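Local atomic coordinates of extracellular subtilisin-like serine proteinase (Vibrio sp. PA-44, PDB entry 1SH7), a protein that probably acts as a cold-adapted, calcium-binding, subtilisin-like serine endopeptidase of a psychrotrophic bacterium, the chain here being its catalytic domain. Residues W114-A119 with Q142-S147. Numbering follows the deposited sequence.
Sequences WVAQNA and QGAIQS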
ATOM      1  N   TRP A 114      15.323  -8.520   3.528  1.00 12.82           N
ATOM      2  CA  TRP A 114      16.113  -7.739   2.585  1.00 12.02           C
ATOM      3  C   TRP A 114      15.798  -6.246   2.669  1.00 11.49           C
ATOM      4  O   TRP A 114      16.687  -5.392   2.595  1.00 10.70           O
ATOM      5  CB  TRP A 114      15.874  -8.250   1.158  1.00 12.35           C
ATOM      6  CG  TRP A 114      16.771  -7.647   0.161  1.00 11.74           C
ATOM      7  CD1 TRP A 114      17.958  -8.148  -0.274  1.00 12.07           C
ATOM      8  CD2 TRP A 114      16.596  -6.391  -0.516  1.00 13.39           C
ATOM      9  NE1 TRP A 114      18.501  -7.318  -1.218  1.00 11.10           N
ATOM     10  CE2 TRP A 114      17.693  -6.226  -1.378  1.00 13.40           C
ATOM     11  CE3 TRP A 114      15.600  -5.414  -0.520  1.00 14.29           C
ATOM     12  CZ2 TRP A 114      17.826  -5.120  -2.222  1.00 12.79           C
ATOM     13  CZ3 TRP A 114      15.744  -4.314  -1.340  1.00 14.01           C
ATOM     14  CH2 TRP A 114      16.847  -4.170  -2.162  1.00 14.57           C
ATOM     15  N   VAL A 115      14.519  -5.944   2.814  1.00 11.83           N
ATOM     16  CA  VAL A 115      14.087  -4.548   2.998  1.00 11.57           C
ATOM     17  C   VAL A 115      14.647  -3.999   4.315  1.00 11.54           C
ATOM     18  O   VAL A 115      15.235  -2.919   4.335  1.00 11.00           O
ATOM     19  CB  VAL A 115      12.545  -4.426   2.937  1.00 11.23           C
ATOM     20  CG1 VAL A 115      12.085  -3.098   3.439  1.00 12.41           C
ATOM     21  CG2 VAL A 115      12.036  -4.677   1.495  1.00 12.64           C
ATOM     22  N   ALA A 116      14.532  -4.733   5.408  1.00 12.36           N
ATOM     23  CA  ALA A 116      15.110  -4.263   6.670  1.00 13.54           C
ATOM     24  C   ALA A 116      16.626  -4.006   6.519  1.00 14.45           C
ATOM     25  O   ALA A 116      17.145  -2.966   6.966  1.00 14.50           O
ATOM     26  CB  ALA A 116      14.863  -5.253   7.785  1.00 13.83           C
ATOM     27  N   GLN A 117      17.315  -4.900   5.818  1.00 14.60           N
ATOM     28  CA  GLN A 117      18.771  -4.785   5.693  1.00 15.74           C
ATOM     29  C   GLN A 117      19.214  -3.701   4.684  1.00 15.56           C
ATOM     30  O   GLN A 117      20.307  -3.170   4.806  1.00 14.77           O
ATOM     31  CB  GLN A 117      19.400  -6.119   5.310  0.65 15.72           C
ATOM     32  CG  GLN A 117      19.341  -7.172   6.407  0.65 18.89           C
ATOM     33  CD  GLN A 117      19.568  -8.588   5.888  0.65 22.81           C
ATOM     34  OE1 GLN A 117      20.168  -8.781   4.828  0.65 26.49           O
ATOM     35  NE2 GLN A 117      19.080  -9.578   6.631  0.65 24.75           N
ATOM     36  N   ASN A 118      18.369  -3.364   3.710  1.00 15.31           N
ATOM     37  CA  ASN A 118      18.804  -2.540   2.598  1.00 15.47           C
ATOM     38  C   ASN A 118      18.132  -1.178   2.487  1.00 15.21           C
ATOM     39  O   ASN A 118      18.499  -0.389   1.630  1.00 13.85           O
ATOM     40  CB  ASN A 118      18.644  -3.324   1.274  1.00 15.81           C
ATOM     41  CG  ASN A 118      19.605  -4.497   1.186  1.00 17.64           C
ATOM     42  OD1 ASN A 118      19.257  -5.644   1.542  1.00 22.13           O
ATOM     43  ND2 ASN A 118      20.819  -4.229   0.743  1.00 18.27           N
ATOM     44  N   ALA A 119      17.143  -0.893   3.321  1.00 15.91           N
ATOM     45  CA  ALA A 119      16.486   0.429   3.229  1.00 17.01           C
ATOM     46  C   ALA A 119      17.511   1.463   3.574  1.00 17.41           C
ATOM     47  O   ALA A 119      18.335   1.221   4.447  1.00 17.75           O
ATOM     48  CB  ALA A 119      15.322   0.526   4.177  1.00 17.06           C
ATOM     49  N   GLN A 142       7.478  -8.040  11.916  1.00 13.72           N
ATOM     50  CA  GLN A 142       7.620  -7.319  13.175  1.00 15.11           C
ATOM     51  C   GLN A 142       9.033  -6.810  13.360  1.00 14.46           C
ATOM     52  O   GLN A 142       9.236  -5.687  13.832  1.00 14.43           O
ATOM     53  CB  GLN A 142       7.221  -8.224  14.318  1.00 16.59           C
ATOM     54  CG  GLN A 142       7.113  -7.561  15.660  1.00 19.61           C
ATOM     55  CD  GLN A 142       6.299  -8.451  16.596  1.00 27.96           C
ATOM     56  OE1 GLN A 142       6.874  -9.264  17.314  1.00 30.55           O
ATOM     57  NE2 GLN A 142       4.947  -8.343  16.526  1.00 30.66           N
ATOM     58  N   GLY A 143      10.003  -7.643  12.996  1.00 13.70           N
ATOM     59  CA  GLY A 143      11.404  -7.305  13.008  1.00 13.55           C
ATOM     60  C   GLY A 143      11.806  -6.171  12.079  1.00 13.15           C
ATOM     61  O   GLY A 143      12.570  -5.296  12.476  1.00 13.59           O
ATOM     62  N   ALA A 144      11.298  -6.173  10.849  1.00 12.14           N
ATOM     63  CA  ALA A 144      11.600  -5.126   9.883  1.00 11.92           C
ATOM     64  C   ALA A 144      11.017  -3.791  10.344  1.00 11.74           C
ATOM     65  O   ALA A 144      11.651  -2.751  10.199  1.00 11.77           O
ATOM     66  CB  ALA A 144      11.087  -5.519   8.504  1.00 11.63           C
ATOM     67  N   ILE A 145       9.855  -3.851  10.982  1.00 11.74           N
ATOM     68  CA  ILE A 145       9.207  -2.668  11.552  1.00 11.40           C
ATOM     69  C   ILE A 145      10.005  -2.124  12.723  1.00 11.58           C
ATOM     70  O   ILE A 145      10.222  -0.921  12.803  1.00 12.57           O
ATOM     71  CB  ILE A 145       7.748  -2.950  11.945  1.00 10.77           C
ATOM     72  CG1 ILE A 145       6.902  -3.256  10.722  1.00 11.60           C
ATOM     73  CG2 ILE A 145       7.098  -1.726  12.604  1.00 11.49           C
ATOM     74  CD1 ILE A 145       5.647  -3.989  11.031  1.00  9.71           C
ATOM     75  N   GLN A 146      10.485  -3.001  13.608  1.00 12.76           N
ATOM     76  CA  GLN A 146      11.409  -2.569  14.660  1.00 13.49           C
ATOM     77  C   GLN A 146      12.686  -1.947  14.105  1.00 13.25           C
ATOM     78  O   GLN A 146      13.269  -1.044  14.720  1.00 13.87           O
ATOM     79  CB  GLN A 146      11.784  -3.754  15.563  1.00 13.91           C
ATOM     80  CG  GLN A 146      12.685  -3.343  16.723  0.65 16.70           C
ATOM     81  CD  GLN A 146      12.803  -4.418  17.764  0.65 17.05           C
ATOM     82  OE1 GLN A 146      11.823  -4.725  18.428  0.65 19.22           O
ATOM     83  NE2 GLN A 146      14.000  -5.002  17.907  0.65 19.33           N
ATOM     84  N   SER A 147      13.113  -2.395  12.922  1.00 13.35           N
ATOM     85  CA  SER A 147      14.308  -1.860  12.279  1.00 12.67           C
ATOM     86  C   SER A 147      14.121  -0.425  11.866  1.00 13.10           C
ATOM     87  O   SER A 147      15.099   0.264  11.599  1.00 13.53           O
ATOM     88  CB  SER A 147      14.715  -2.694  11.060  1.00 12.66           C
ATOM     89  OG  SER A 147      14.148  -2.161   9.881  1.00 14.01           O
TER
HETATM   90  O   HOH W   1      16.012  -0.859   8.238  1.00 15.70           O
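Ala116 meets Ala144 and Ser147 where two neighbouring helices of the subtilisin alpha/beta fold, 105-118 and 135-146, lie side by side on the parallel sheet. Each helix leads into a strand of that sheet, 123-127 and 150-154. Small side chains at both central positions are consistent with the close approach. Their CA atoms are 4.8 Å apart, and CB of Ala116 faces CB of Ala144 at 3.9 Å. Three residues on, Ser147 brings its hydroxyl to the same methyl, with OG 3.8 Å from CB of Ala116. At a chi1 of 93°, about 30° beyond the usual +60° position, OG of Ser147 turns back to the carbonyl three residues earlier and donates a hydrogen bond to Ala144 O at 2.6 Å. OG is tilted 15° from the carbonyl plane, with a C=O...OG angle of 135°. No direct hydrogen bond joins the two segments. On the sheet side, Val115 packs on Ile36 and Val94, and Ala144 and Ile145 pack on Phe151. A water bridges the two segments: it donates to Ala116 O at 2.7 Å and to Ser147 OG at 2.8 Å, so OG both gives and accepts a bond.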